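RTX toxin (Vibrio vulnificus CMCP6, PDB 6A7H) probably inactivates the small GTPases Ras and Rap1 of host cells by specific endopeptidase cleavage, as a part of a bacterial toxin. Local coordinates at residues A[152-157]-A[237-242]; A[314-319]-A[464-469]. All coordinates share one frame; numbering follows the deposited sequence.

Contact 1 (A[152-157]-A[237-242]); sequences KYHVDL and FADQSY
The imidazole NE2 of H154 donates to OD2 of D239 over 2.7 Å, in a bond that is almost straight and lies in the ring plane. D239 receives it on the anti lone pair of that oxygen, with carboxylate and ring turned 52° against each other. Each partner is held a second time: H154 ND1 bonds to ND1 of H190 on the neighbouring strand, and D239, at the N-cap of helix 240-263, accepts the amide of S241 on OD1. With CG of D239 anti to the backbone N (chi1 -173°), the carboxylate is carried out toward the strand, and its turn about CB-CG (chi2 -85°) directs OD1 to S241 N and OD2 to H154.

Two backbone bonds run alongside. H154 N reaches F237 O at 2.8 Å, and D239 N reaches K152 O at 2.8 Å; both carbonyls also receive a CA-H, from Y153 and A238 respectively. They amount to a single bridge, Y153 with A238, beside the classic beta bulge that K152 and Y153 form opposite L191.

Rings flank this polar centre. The aliphatic chain of K152 runs over one face of Y242, its CD 3.8 Å from the ring centroid in a CH-pi contact. Y242 in turn presents its edge to the face of Y153 in a T-shaped pair, centroids 5.9 Å apart, while the Y153 hydroxyl bonds to the amide of Y195. Further along, V155 sets CG1 over the face of F237 and brings CG2 to 3.8 Å from F237 CB.

Bonds at both nitrogens should hold the imidazole's rotation, and the carboxylate, if charged, would probably polarise the ring; its own two bonds tie the helix start to edge strand 153-156.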
# COMPACT_ATOMS: atom_id res chain seq x y z
N LYS A 152 10.06 8.95 4.93
CA LYS A 152 9.74 7.99 3.89
C LYS A 152 10.76 8.11 2.78
O LYS A 152 11.08 7.13 2.10
CB LYS A 152 8.31 8.20 3.37
CG LYS A 152 7.22 7.89 4.41
CD LYS A 152 5.82 7.85 3.80
CE LYS A 152 4.74 8.06 4.85
NZ LYS A 152 4.91 7.16 6.02
N TYR A 153 11.28 9.33 2.60
CA TYR A 153 12.30 9.59 1.61
C TYR A 153 13.40 10.51 2.14
O TYR A 153 13.17 11.38 2.99
CB TYR A 153 11.74 10.24 0.34
CG TYR A 153 10.51 9.64 -0.29
CD1 TYR A 153 10.61 8.57 -1.18
CD2 TYR A 153 9.26 10.19 -0.06
CE1 TYR A 153 9.46 8.03 -1.79
CE2 TYR A 153 8.14 9.69 -0.67
CZ TYR A 153 8.23 8.61 -1.53
OH TYR A 153 7.08 8.11 -2.11
N HIS A 154 14.59 10.33 1.59
CA HIS A 154 15.68 11.26 1.80
C HIS A 154 16.15 11.70 0.43
O HIS A 154 16.98 11.03 -0.18
CB HIS A 154 16.79 10.63 2.61
CG HIS A 154 16.31 9.89 3.81
ND1 HIS A 154 16.06 10.51 5.01
CD2 HIS A 154 16.02 8.58 4.00
CE1 HIS A 154 15.65 9.62 5.90
NE2 HIS A 154 15.62 8.44 5.31
N VAL A 155 15.59 12.81 -0.04
CA VAL A 155 15.78 13.28 -1.40
C VAL A 155 16.82 14.39 -1.53
O VAL A 155 16.65 15.49 -0.99
CB VAL A 155 14.44 13.79 -1.98
CG1 VAL A 155 14.64 14.35 -3.40
CG2 VAL A 155 13.38 12.66 -1.92
N ASP A 156 17.90 14.10 -2.25
CA ASP A 156 18.88 15.12 -2.61
C ASP A 156 18.33 16.00 -3.72
O ASP A 156 18.16 15.55 -4.85
CB ASP A 156 20.20 14.47 -3.04
CG ASP A 156 21.23 15.48 -3.53
OD1 ASP A 156 21.10 16.69 -3.23
OD2 ASP A 156 22.19 15.05 -4.20
N LEU A 157 18.06 17.26 -3.41
CA LEU A 157 17.35 18.16 -4.32
C LEU A 157 18.26 18.83 -5.33
O LEU A 157 17.79 19.37 -6.33
CB LEU A 157 16.58 19.22 -3.52
CG LEU A 157 15.48 18.62 -2.65
CD1 LEU A 157 15.17 19.54 -1.47
CD2 LEU A 157 14.22 18.34 -3.48
N PHE A 237 15.53 7.08 -3.44
CA PHE A 237 15.50 7.92 -2.24
C PHE A 237 14.69 7.39 -1.04
O PHE A 237 14.71 8.00 0.04
CB PHE A 237 14.97 9.31 -2.61
CG PHE A 237 15.76 9.99 -3.72
CD1 PHE A 237 17.10 10.34 -3.54
CD2 PHE A 237 15.14 10.31 -4.93
CE1 PHE A 237 17.82 10.98 -4.55
CE2 PHE A 237 15.85 10.95 -5.94
CZ PHE A 237 17.19 11.29 -5.75
N ALA A 238 13.99 6.28 -1.20
CA ALA A 238 13.16 5.78 -0.11
C ALA A 238 13.97 5.38 1.12
O ALA A 238 15.03 4.76 1.01
CB ALA A 238 12.32 4.60 -0.59
N ASP A 239 13.47 5.75 2.29
CA ASP A 239 14.00 5.20 3.52
C ASP A 239 13.85 3.68 3.51
O ASP A 239 12.83 3.16 3.05
CB ASP A 239 13.30 5.80 4.73
CG ASP A 239 13.94 5.38 6.02
OD1 ASP A 239 13.59 4.28 6.54
OD2 ASP A 239 14.81 6.13 6.51
N GLN A 240 14.86 2.97 4.01
CA GLN A 240 14.88 1.50 4.00
C GLN A 240 13.74 0.89 4.84
O GLN A 240 13.19 -0.16 4.47
CB GLN A 240 16.24 0.97 4.50
CG GLN A 240 17.43 1.30 3.60
CD GLN A 240 17.27 0.79 2.17
OE1 GLN A 240 17.01 -0.40 1.95
NE2 GLN A 240 17.41 1.68 1.19
N SER A 241 13.41 1.52 5.97
CA SER A 241 12.27 1.08 6.78
C SER A 241 10.99 1.18 5.97
O SER A 241 10.15 0.28 6.00
CB SER A 241 12.14 1.91 8.06
OG SER A 241 12.87 1.33 9.11
N TYR A 242 10.85 2.29 5.25
CA TYR A 242 9.66 2.53 4.43
C TYR A 242 9.54 1.44 3.35
O TYR A 242 8.47 0.88 3.16
CB TYR A 242 9.70 3.93 3.80
CG TYR A 242 8.45 4.30 3.05
CD1 TYR A 242 7.19 4.13 3.62
CD2 TYR A 242 8.52 4.83 1.76
CE1 TYR A 242 6.03 4.47 2.93
CE2 TYR A 242 7.36 5.19 1.07
CZ TYR A 242 6.13 5.00 1.65
OH TYR A 242 4.98 5.34 0.97

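Contact 2 (A[314-319]-A[464-469]); sequences DVNGLR and VSDSNQ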
# COMPACT_ATOMS: atom_id res chain seq x y z
N ASP A 314 -21.82 13.49 -11.34
CA ASP A 314 -22.62 12.63 -10.46
C ASP A 314 -22.02 12.65 -9.06
O ASP A 314 -21.42 11.67 -8.61
CB ASP A 314 -22.70 11.19 -10.97
CG ASP A 314 -23.55 10.29 -10.06
OD1 ASP A 314 -24.40 10.83 -9.32
OD2 ASP A 314 -23.37 9.06 -10.07
N VAL A 315 -22.16 13.79 -8.40
CA VAL A 315 -21.80 13.89 -7.00
C VAL A 315 -23.05 13.74 -6.15
O VAL A 315 -23.09 14.15 -4.99
CB VAL A 315 -21.10 15.23 -6.70
CG1 VAL A 315 -19.66 15.17 -7.18
CG2 VAL A 315 -21.84 16.38 -7.36
N ASN A 316 -24.08 13.13 -6.75
CA ASN A 316 -25.35 12.89 -6.09
C ASN A 316 -25.23 12.17 -4.75
O ASN A 316 -25.99 12.44 -3.83
CB ASN A 316 -26.27 12.11 -7.02
CG ASN A 316 -27.14 13.01 -7.87
OD1 ASN A 316 -27.70 13.98 -7.38
ND2 ASN A 316 -27.24 12.69 -9.16
N GLY A 317 -24.28 11.25 -4.65
CA GLY A 317 -24.02 10.55 -3.40
C GLY A 317 -23.54 11.50 -2.30
O GLY A 317 -24.04 11.47 -1.17
N LEU A 318 -22.57 12.33 -2.64
CA LEU A 318 -22.04 13.31 -1.69
C LEU A 318 -23.11 14.31 -1.31
O LEU A 318 -23.27 14.63 -0.13
CB LEU A 318 -20.82 14.04 -2.27
CG LEU A 318 -19.51 13.26 -2.22
CD1 LEU A 318 -18.43 13.93 -3.09
CD2 LEU A 318 -19.06 13.15 -0.77
N ARG A 319 -23.84 14.80 -2.30
CA ARG A 319 -24.94 15.73 -2.04
C ARG A 319 -25.95 15.08 -1.10
O ARG A 319 -26.33 15.67 -0.09
CB ARG A 319 -25.63 16.15 -3.34
CG ARG A 319 -26.87 17.03 -3.12
CD ARG A 319 -27.74 17.11 -4.38
NE ARG A 319 -28.07 15.76 -4.87
CZ ARG A 319 -29.07 15.02 -4.40
NH1 ARG A 319 -29.86 15.47 -3.44
NH2 ARG A 319 -29.27 13.80 -4.91
N VAL A 464 -28.04 7.03 -6.67
CA VAL A 464 -29.09 7.96 -6.28
C VAL A 464 -29.14 9.09 -7.31
O VAL A 464 -28.10 9.56 -7.79
CB VAL A 464 -28.88 8.50 -4.83
CG1 VAL A 464 -27.59 9.24 -4.69
CG2 VAL A 464 -30.06 9.38 -4.39
N SER A 465 -30.36 9.48 -7.70
CA SER A 465 -30.56 10.46 -8.77
C SER A 465 -30.70 11.89 -8.24
O SER A 465 -30.70 12.11 -7.02
CB SER A 465 -31.80 10.10 -9.59
OG SER A 465 -32.99 10.43 -8.89
N ASP A 466 -30.86 12.84 -9.15
CA ASP A 466 -30.99 14.25 -8.80
C ASP A 466 -32.19 14.53 -7.89
O ASP A 466 -32.27 15.58 -7.24
CB ASP A 466 -31.10 15.12 -10.06
CG ASP A 466 -29.82 15.16 -10.87
OD1 ASP A 466 -28.73 14.90 -10.30
OD2 ASP A 466 -29.90 15.47 -12.08
N SER A 467 -33.14 13.60 -7.86
CA SER A 467 -34.34 13.76 -7.05
C SER A 467 -34.41 12.71 -5.94
O SER A 467 -35.50 12.28 -5.55
CB SER A 467 -35.60 13.69 -7.92
OG SER A 467 -35.58 12.56 -8.78
N ASN A 468 -33.24 12.31 -5.43
CA ASN A 468 -33.13 11.35 -4.34
C ASN A 468 -33.83 10.01 -4.57
O ASN A 468 -34.27 9.37 -3.61
CB ASN A 468 -33.67 11.96 -3.04
CG ASN A 468 -32.89 13.18 -2.62
OD1 ASN A 468 -31.72 13.34 -2.97
ND2 ASN A 468 -33.54 14.07 -1.88
N GLN A 469 -33.94 9.59 -5.83
CA GLN A 469 -34.47 8.26 -6.14
C GLN A 469 -33.34 7.24 -6.18
O GLN A 469 -32.42 7.35 -6.98
CB GLN A 469 -35.21 8.26 -7.48
CG GLN A 469 -36.47 9.08 -7.47
CD GLN A 469 -37.46 8.60 -6.43
OE1 GLN A 469 -37.63 7.39 -6.23
NE2 GLN A 469 -38.10 9.53 -5.73
O HOH W 1 -26.66 9.38 -9.85
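The guanidinium of R319 is met at its edge, in plane, by the amide of N468, and has the carbonyl oxygen D466 O over one face, offset toward the rim. Amide and guanidinium are nearly coplanar, 20° apart. The grip is end-on and converges on one atom: N468 OD1 accepts from R319 NH1 at 2.9 Å and, less straight, from R319 NH2 at 3.2 Å.

Another part of the edge serves the arginine's own helix. NE and NH2 of R319 both point to OD1 of N316, the NH2 bond measuring 2.9 Å. The bend at chi3 (53°) turns the group back to this residue one turn earlier. NH1 adds a salt bridge to E323, and partners on all three nitrogens should hold the guanidinium against rotation.

With its oxygen so engaged, the N316 amide directs ND2 across the contact to D466 OD1, 2.9 Å away; the acceptor lies in the amide plane, whereas the donor stands above the carboxylate plane. This places N316 OD1 only 3.2 Å from D466 OD1, an unfavourable approach of two acceptors that the nearby arginine charge may ease. Nearer the backbone, N316 CB lies 3.2 Å from V464 O, and V464 CG1 packs on the backbone of N316 and G317.

Here the first turn of helix 316-323 docks on a type I beta turn, S465 to N468, in the connection between strands 461-464 and 470-473. Its bonds N468 N to S465 O and S465 N to Q469 O, with N468 in a left-handed conformation, are characteristic of a beta hairpin with a type I turn and G1 bulge.

In the fold
From the N terminus the chain first runs through helices up to 119-129, then enters strand 153-156. Contact 1 closes a loop of 79 residues, mostly helical, that holds strands 180-183 and 188-191 of the antiparallel sheet, and ties this sheet to the start of helix 240-263. Only afterwards, past strand 304-309, does contact 2 open; its loop of 144 residues takes in the other three strands of the parallel sheet and brings the turn after strand 461-464 back to helix 316-323. The two are thus in series, neither nested nor crossed, on opposite sides of the chain's centre, with contact centres 43 Å apart.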